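Local coordinates for protein polysaccharide deacetylase (Ammonifex degensii, PDB 4WCJ) that is a zinc-binding family 4 carbohydrate esterase that probably removes N-acetyl groups from poly-beta-1,6-N-acetyl-D-glucosamine, at residues A[70-75]-A[93-98]; A[162-167]-A[206-211]. All coordinates share one frame; numbering follows the deposited sequence.

Contact 1 of 2, residues A[70-75]-A[93-98]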
loop_
_atom_site.group_PDB
_atom_site.type_symbol
_atom_site.label_atom_id
_atom_site.label_comp_id
_atom_site.label_asym_id
_atom_site.label_seq_id
_atom_site.Cartn_x
_atom_site.Cartn_y
_atom_site.Cartn_z
ATOM N N VAL A 70 -2.967 -18.835 5.640
ATOM C CA VAL A 70 -2.250 -17.809 4.885
ATOM C C VAL A 70 -1.069 -17.233 5.682
ATOM O O VAL A 70 -1.220 -16.880 6.853
ATOM C CB VAL A 70 -3.202 -16.666 4.477
ATOM C CG1 VAL A 70 -2.436 -15.394 4.198
ATOM C CG2 VAL A 70 -4.048 -17.075 3.272
ATOM N N ARG A 71 0.100 -17.146 5.044
ATOM C CA ARG A 71 1.286 -16.551 5.663
ATOM C C ARG A 71 1.401 -15.051 5.381
ATOM O O ARG A 71 1.479 -14.636 4.221
ATOM C CB ARG A 71 2.554 -17.261 5.179
ATOM C CG ARG A 71 3.828 -16.468 5.400
ATOM C CD ARG A 71 5.069 -17.327 5.227
ATOM N NE ARG A 71 6.262 -16.651 5.731
ATOM C CZ ARG A 71 7.423 -17.255 5.969
ATOM N NH1 ARG A 71 7.550 -18.557 5.755
ATOM N NH2 ARG A 71 8.456 -16.555 6.427
ATOM N N PHE A 72 1.410 -14.242 6.438
ATOM C CA PHE A 72 1.603 -12.800 6.290
ATOM C C PHE A 72 3.086 -12.451 6.203
ATOM O O PHE A 72 3.894 -12.814 7.071
ATOM C CB PHE A 72 0.947 -12.030 7.436
ATOM C CG PHE A 72 -0.556 -12.063 7.414
ATOM C CD1 PHE A 72 -1.248 -13.064 8.073
ATOM C CD2 PHE A 72 -1.280 -11.088 6.734
ATOM C CE1 PHE A 72 -2.631 -13.094 8.062
ATOM C CE2 PHE A 72 -2.659 -11.107 6.725
ATOM C CZ PHE A 72 -3.339 -12.118 7.385
ATOM N N VAL A 73 3.411 -11.705 5.157
ATOM C CA VAL A 73 4.767 -11.448 4.698
ATOM C C VAL A 73 5.164 -9.978 4.959
ATOM O O VAL A 73 4.313 -9.085 4.924
ATOM C CB VAL A 73 4.858 -11.812 3.184
ATOM C CG1 VAL A 73 5.089 -10.582 2.290
ATOM C CG2 VAL A 73 5.866 -12.929 2.929
ATOM N N THR A 74 6.441 -9.724 5.257
ATOM C CA THR A 74 6.917 -8.348 5.431
ATOM C C THR A 74 7.143 -7.702 4.069
ATOM O O THR A 74 7.292 -8.405 3.068
ATOM C CB THR A 74 8.242 -8.279 6.240
ATOM O OG1 THR A 74 9.289 -8.914 5.498
ATOM C CG2 THR A 74 8.095 -8.947 7.599
ATOM N N PRO A 75 7.162 -6.360 4.015
ATOM C CA PRO A 75 7.496 -5.736 2.733
ATOM C C PRO A 75 8.847 -6.209 2.170
ATOM O O PRO A 75 8.944 -6.428 0.963
ATOM C CB PRO A 75 7.516 -4.241 3.075
ATOM C CG PRO A 75 6.532 -4.117 4.184
ATOM C CD PRO A 75 6.759 -5.361 5.022
ATOM N N VAL A 93 0.585 -13.290 1.697
ATOM C CA VAL A 93 -0.192 -12.049 1.697
ATOM C C VAL A 93 0.563 -10.892 2.348
ATOM O O VAL A 93 1.142 -11.043 3.419
ATOM C CB VAL A 93 -1.552 -12.221 2.420
ATOM C CG1 VAL A 93 -2.207 -10.869 2.685
ATOM C CG2 VAL A 93 -2.482 -13.085 1.597
ATOM N N LEU A 94 0.553 -9.742 1.676
ATOM C CA LEU A 94 1.050 -8.491 2.233
ATOM C C LEU A 94 -0.109 -7.528 2.486
ATOM O O LEU A 94 -0.925 -7.270 1.591
ATOM C CB LEU A 94 2.067 -7.844 1.293
ATOM C CG LEU A 94 2.599 -6.467 1.705
ATOM C CD1 LEU A 94 3.256 -6.523 3.078
ATOM C CD2 LEU A 94 3.581 -5.943 0.679
ATOM N N VAL A 95 -0.183 -7.006 3.705
ATOM C CA VAL A 95 -1.170 -5.988 4.046
ATOM C C VAL A 95 -0.620 -4.599 3.733
ATOM O O VAL A 95 0.493 -4.263 4.143
ATOM C CB VAL A 95 -1.567 -6.062 5.540
ATOM C CG1 VAL A 95 -2.532 -4.940 5.897
ATOM C CG2 VAL A 95 -2.166 -7.420 5.862
ATOM N N THR A 96 -1.380 -3.807 2.975
ATOM C CA THR A 96 -1.000 -2.417 2.717
ATOM C C THR A 96 -2.166 -1.448 2.934
ATOM O O THR A 96 -3.346 -1.803 2.767
ATOM C CB THR A 96 -0.447 -2.212 1.271
ATOM O OG1 THR A 96 -1.526 -2.154 0.326
ATOM C CG2 THR A 96 0.536 -3.313 0.897
ATOM N N PHE A 97 -1.812 -0.218 3.296
ATOM C CA PHE A 97 -2.759 0.883 3.441
ATOM C C PHE A 97 -2.319 2.076 2.608
ATOM O O PHE A 97 -1.132 2.410 2.605
ATOM C CB PHE A 97 -2.876 1.323 4.902
ATOM C CG PHE A 97 -3.701 0.409 5.748
ATOM C CD1 PHE A 97 -3.188 -0.790 6.195
ATOM C CD2 PHE A 97 -4.997 0.756 6.092
ATOM C CE1 PHE A 97 -3.948 -1.630 6.981
ATOM C CE2 PHE A 97 -5.763 -0.083 6.876
ATOM C CZ PHE A 97 -5.242 -1.277 7.313
ATOM N N ASP A 98 -3.269 2.720 1.930
ATOM C CA ASP A 98 -3.009 3.953 1.167
ATOM C C ASP A 98 -3.585 5.202 1.819
ATOM O O ASP A 98 -4.725 5.179 2.251
ATOM C CB ASP A 98 -3.600 3.862 -0.244
ATOM C CG ASP A 98 -2.776 3.000 -1.174
ATOM O OD1 ASP A 98 -1.788 2.380 -0.715
ATOM O OD2 ASP A 98 -3.136 2.933 -2.367
HETATM O O HOH W 1 1.385 -8.380 5.832
#
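The carbonyl oxygen of Val93 is approached twice from segment 70-75. Val73 N donates to Val93 O at 2.9 Å, with an N-H...O angle of 162°, and the CA-H of Phe72 adds a weaker contact to the same oxygen. The amide of the same residue, Val93 N, donates to Arg71 O at 3.0 Å, so residues 71 and 73 bracket Val93 in the usual parallel pattern. Past Val73 the chain leaves strand 91-99, and a water bridges the two backbones: it donates to Val73 O and accepts from Val95 N at 3.0 Å. These bonds join the first and last elements of a beta-alpha-beta unit, strand 71-72, helix 75-82 and strand 91-99, in the beta/alpha barrel of this deacetylase. Phe72 and Val93 extend side by side from the same face of the sheet. With CG of Phe72 anti to its carbonyl carbon (chi1 -69°), the ring reaches Val95, whose CG2 meets the ring edge 3.8 Å from CE2. Phe72 also packs against Leu62 and Leu65 of helix 55-67. Val70 CG1 presses on Val93 CG2 at 3.5 Å, a tight methyl-methyl contact. Leu94 CD1 approaches the turn into helix 75-82, 3.3 Å from Val73 O and 4.2 Å from Pro75 CD; Thr74, the N-cap of that helix, precedes this proline.

Contact 2 of 2, residues A[162-167]-A[206-211]. With ZN (zinc ion), chain B.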
loop_
_atom_site.group_PDB
_atom_site.type_symbol
_atom_site.label_atom_id
_atom_site.label_comp_id
_atom_site.label_asym_id
_atom_site.label_seq_id
_atom_site.Cartn_x
_atom_site.Cartn_y
_atom_site.Cartn_z
ATOM N N HIS A 162 -2.018 13.680 -5.195
ATOM C CA HIS A 162 -3.152 12.765 -5.114
ATOM C C HIS A 162 -4.437 13.473 -5.517
ATOM O O HIS A 162 -5.381 13.618 -4.722
ATOM C CB HIS A 162 -3.274 12.202 -3.703
ATOM C CG HIS A 162 -4.020 10.907 -3.627
ATOM N ND1 HIS A 162 -5.331 10.775 -4.024
ATOM C CD2 HIS A 162 -3.639 9.689 -3.165
ATOM C CE1 HIS A 162 -5.726 9.529 -3.820
ATOM N NE2 HIS A 162 -4.716 8.850 -3.318
ATOM N N TYR A 163 -4.467 13.920 -6.763
ATOM C CA TYR A 163 -5.600 14.657 -7.284
ATOM C C TYR A 163 -6.052 14.072 -8.611
ATOM O O TYR A 163 -5.234 13.579 -9.404
ATOM C CB TYR A 163 -5.245 16.136 -7.445
ATOM C CG TYR A 163 -4.797 16.797 -6.161
ATOM C CD1 TYR A 163 -5.723 17.283 -5.250
ATOM C CD2 TYR A 163 -3.448 16.934 -5.861
ATOM C CE1 TYR A 163 -5.321 17.890 -4.075
ATOM C CE2 TYR A 163 -3.032 17.535 -4.679
ATOM C CZ TYR A 163 -3.977 18.012 -3.791
ATOM O OH TYR A 163 -3.578 18.616 -2.620
ATOM N N TRP A 164 -7.359 14.139 -8.843
ATOM C CA TRP A 164 -7.983 13.591 -10.039
ATOM C C TRP A 164 -8.529 14.696 -10.940
ATOM O O TRP A 164 -9.221 15.601 -10.472
ATOM C CB TRP A 164 -9.108 12.627 -9.644
ATOM C CG TRP A 164 -9.807 12.011 -10.810
ATOM C CD1 TRP A 164 -10.922 12.480 -11.444
ATOM C CD2 TRP A 164 -9.439 10.805 -11.483
ATOM N NE1 TRP A 164 -11.267 11.640 -12.476
ATOM C CE2 TRP A 164 -10.372 10.601 -12.518
ATOM C CE3 TRP A 164 -8.407 9.876 -11.312
ATOM C CZ2 TRP A 164 -10.306 9.506 -13.379
ATOM C CZ3 TRP A 164 -8.344 8.790 -12.165
ATOM C CH2 TRP A 164 -9.288 8.615 -13.188
ATOM N N ASP A 165 -8.208 14.623 -12.228
ATOM C CA ASP A 165 -8.765 15.548 -13.205
ATOM C C ASP A 165 -9.989 14.919 -13.869
ATOM O O ASP A 165 -9.872 13.955 -14.624
ATOM C CB ASP A 165 -7.711 15.927 -14.252
ATOM C CG ASP A 165 -8.158 17.067 -15.142
ATOM O OD1 ASP A 165 -8.925 16.814 -16.094
ATOM O OD2 ASP A 165 -7.736 18.217 -14.892
ATOM N N SER A 166 -11.165 15.466 -13.582
ATOM C CA SER A 166 -12.409 14.885 -14.075
ATOM C C SER A 166 -12.675 15.240 -15.541
ATOM O O SER A 166 -13.380 14.513 -16.241
ATOM C CB SER A 166 -13.584 15.327 -13.199
ATOM O OG SER A 166 -13.267 16.506 -12.480
ATOM N N GLN A 167 -12.105 16.349 -15.999
ATOM C CA GLN A 167 -12.239 16.755 -17.395
ATOM C C GLN A 167 -11.499 15.778 -18.302
ATOM O O GLN A 167 -12.024 15.347 -19.327
ATOM C CB GLN A 167 -11.706 18.175 -17.614
ATOM C CG GLN A 167 -12.192 19.211 -16.608
ATOM C CD GLN A 167 -11.407 19.178 -15.309
ATOM O OE1 GLN A 167 -11.680 18.360 -14.430
ATOM N NE2 GLN A 167 -10.418 20.060 -15.188
ATOM N N TYR A 206 0.901 4.061 -6.737
ATOM C CA TYR A 206 0.220 5.060 -7.557
ATOM C C TYR A 206 -1.147 5.405 -6.993
ATOM O O TYR A 206 -1.966 4.511 -6.778
ATOM C CB TYR A 206 0.033 4.559 -8.988
ATOM C CG TYR A 206 1.263 4.565 -9.873
ATOM C CD1 TYR A 206 1.914 5.754 -10.191
ATOM C CD2 TYR A 206 1.749 3.387 -10.425
ATOM C CE1 TYR A 206 3.029 5.764 -11.008
ATOM C CE2 TYR A 206 2.864 3.392 -11.252
ATOM C CZ TYR A 206 3.500 4.582 -11.539
ATOM O OH TYR A 206 4.601 4.588 -12.370
ATOM N N PRO A 207 -1.405 6.700 -6.770
ATOM C CA PRO A 207 -2.787 7.097 -6.488
ATOM C C PRO A 207 -3.667 6.731 -7.679
ATOM O O PRO A 207 -3.235 6.890 -8.831
ATOM C CB PRO A 207 -2.693 8.611 -6.294
ATOM C CG PRO A 207 -1.251 8.861 -5.943
ATOM C CD PRO A 207 -0.479 7.841 -6.738
ATOM N N TYR A 208 -4.850 6.200 -7.380
ATOM C CA TYR A 208 -5.850 5.755 -8.360
ATOM C C TYR A 208 -5.387 4.494 -9.096
ATOM O O TYR A 208 -6.106 3.963 -9.933
ATOM C CB TYR A 208 -6.207 6.891 -9.335
ATOM C CG TYR A 208 -6.529 8.175 -8.608
ATOM C CD1 TYR A 208 -7.698 8.305 -7.855
ATOM C CD2 TYR A 208 -5.647 9.245 -8.636
ATOM C CE1 TYR A 208 -7.976 9.476 -7.160
ATOM C CE2 TYR A 208 -5.924 10.418 -7.952
ATOM C CZ TYR A 208 -7.078 10.525 -7.219
ATOM O OH TYR A 208 -7.313 11.700 -6.554
ATOM N N GLY A 209 -4.197 4.003 -8.757
ATOM C CA GLY A 209 -3.829 2.635 -9.075
ATOM C C GLY A 209 -2.961 2.338 -10.280
ATOM O O GLY A 209 -2.562 1.188 -10.472
ATOM N N PHE A 210 -2.670 3.340 -11.103
ATOM C CA PHE A 210 -1.965 3.063 -12.359
ATOM C C PHE A 210 -0.972 4.127 -12.780
ATOM O O PHE A 210 -1.074 5.280 -12.387
ATOM C CB PHE A 210 -2.987 2.837 -13.473
ATOM C CG PHE A 210 -3.958 1.747 -13.152
ATOM C CD1 PHE A 210 -3.601 0.419 -13.322
ATOM C CD2 PHE A 210 -5.196 2.044 -12.598
ATOM C CE1 PHE A 210 -4.479 -0.596 -12.991
ATOM C CE2 PHE A 210 -6.077 1.038 -12.263
ATOM C CZ PHE A 210 -5.720 -0.286 -12.459
ATOM N N GLY A 211 -0.001 3.717 -13.590
ATOM C CA GLY A 211 1.000 4.630 -14.097
ATOM C C GLY A 211 1.228 4.414 -15.579
ATOM O O GLY A 211 0.459 3.707 -16.242
HETATM ZN ZN ZN B . -4.681 6.908 -2.329
HETATM O O HOH W 2 -8.402 11.732 -3.818
HETATM O O HOH W 3 -6.893 6.864 -1.969
HETATM O O HOH W 4 -5.284 4.729 -2.776
#
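Tyr208 slots its ring between His162 and Trp164, each turning an edge toward one of its two faces. On one side the six-membered ring of Trp164 stands edge-to-face, its plane at 65° to the tyrosine and the centroids 5.1 Å apart; CE3 makes the closest carbon approach, 3.7 Å from Tyr208 CG. Over the opposite face comes the imidazole of His162, in an offset edge-to-face pairing with planes at 60° and with CE1 over the face, 3.8 Å from Tyr208 CZ. CG of Trp164 lies opposite its own backbone N (chi1 -180°), a torsion that brings the CE3-CZ3 edge of the indole to the tyrosine face. Trp164 CB lies near the hydroxyl of Tyr208. Pro207 meets the histidine differently: its CB lies over one imidazole face, 3.6 Å from the ring centroid and close to the ring normal, a CH-pi contact that also brings CB to 3.4 Å from His162 CD2. Tyr208 OH lies near His162 ND1, where a water 2.9 Å from this hydroxyl also accepts a weak hydrogen bond from ND1. Pro171 of strand 170-171 touches both Trp164 and Tyr208, extending the packing into the small antiparallel hairpin that carries Trp164. The imidazole's other nitrogen, NE2, binds the zinc ion at 2.2 Å, together with Asp99, His157 and two waters, the His-His-Asp site of family 4 carbohydrate esterases. One ring nitrogen thus serves the metal while the other faces the water. Pro207 on its face and Tyr208 beside CE1 would restrict swinging of the ring, consistent with the 206-211 loop helping to orient a zinc ligand.

From the N terminus, the chain first closes a short loop at contact 1, where strand 71-72 and strand 91-99 meet after helix 75-82. Strand 91-99 then runs on to Asp99, which shares the zinc with His162 of contact 2. Contact 2 opens at His162 and closes a longer loop, which includes helix 179-197, when segment 206-211 arrives. The two loops follow in series, neither nesting nor crossing. The centres of contacts 1 and 2 lie about 24 Å apart on opposite sides of the chain's centre. Contact 1 ties the short strand 71-72 to strand 91-99 of the barrel, whereas contact 2 joins the 162-167 segment, with its short strand 164-165, to the loop after strand 203-205, beside the metal.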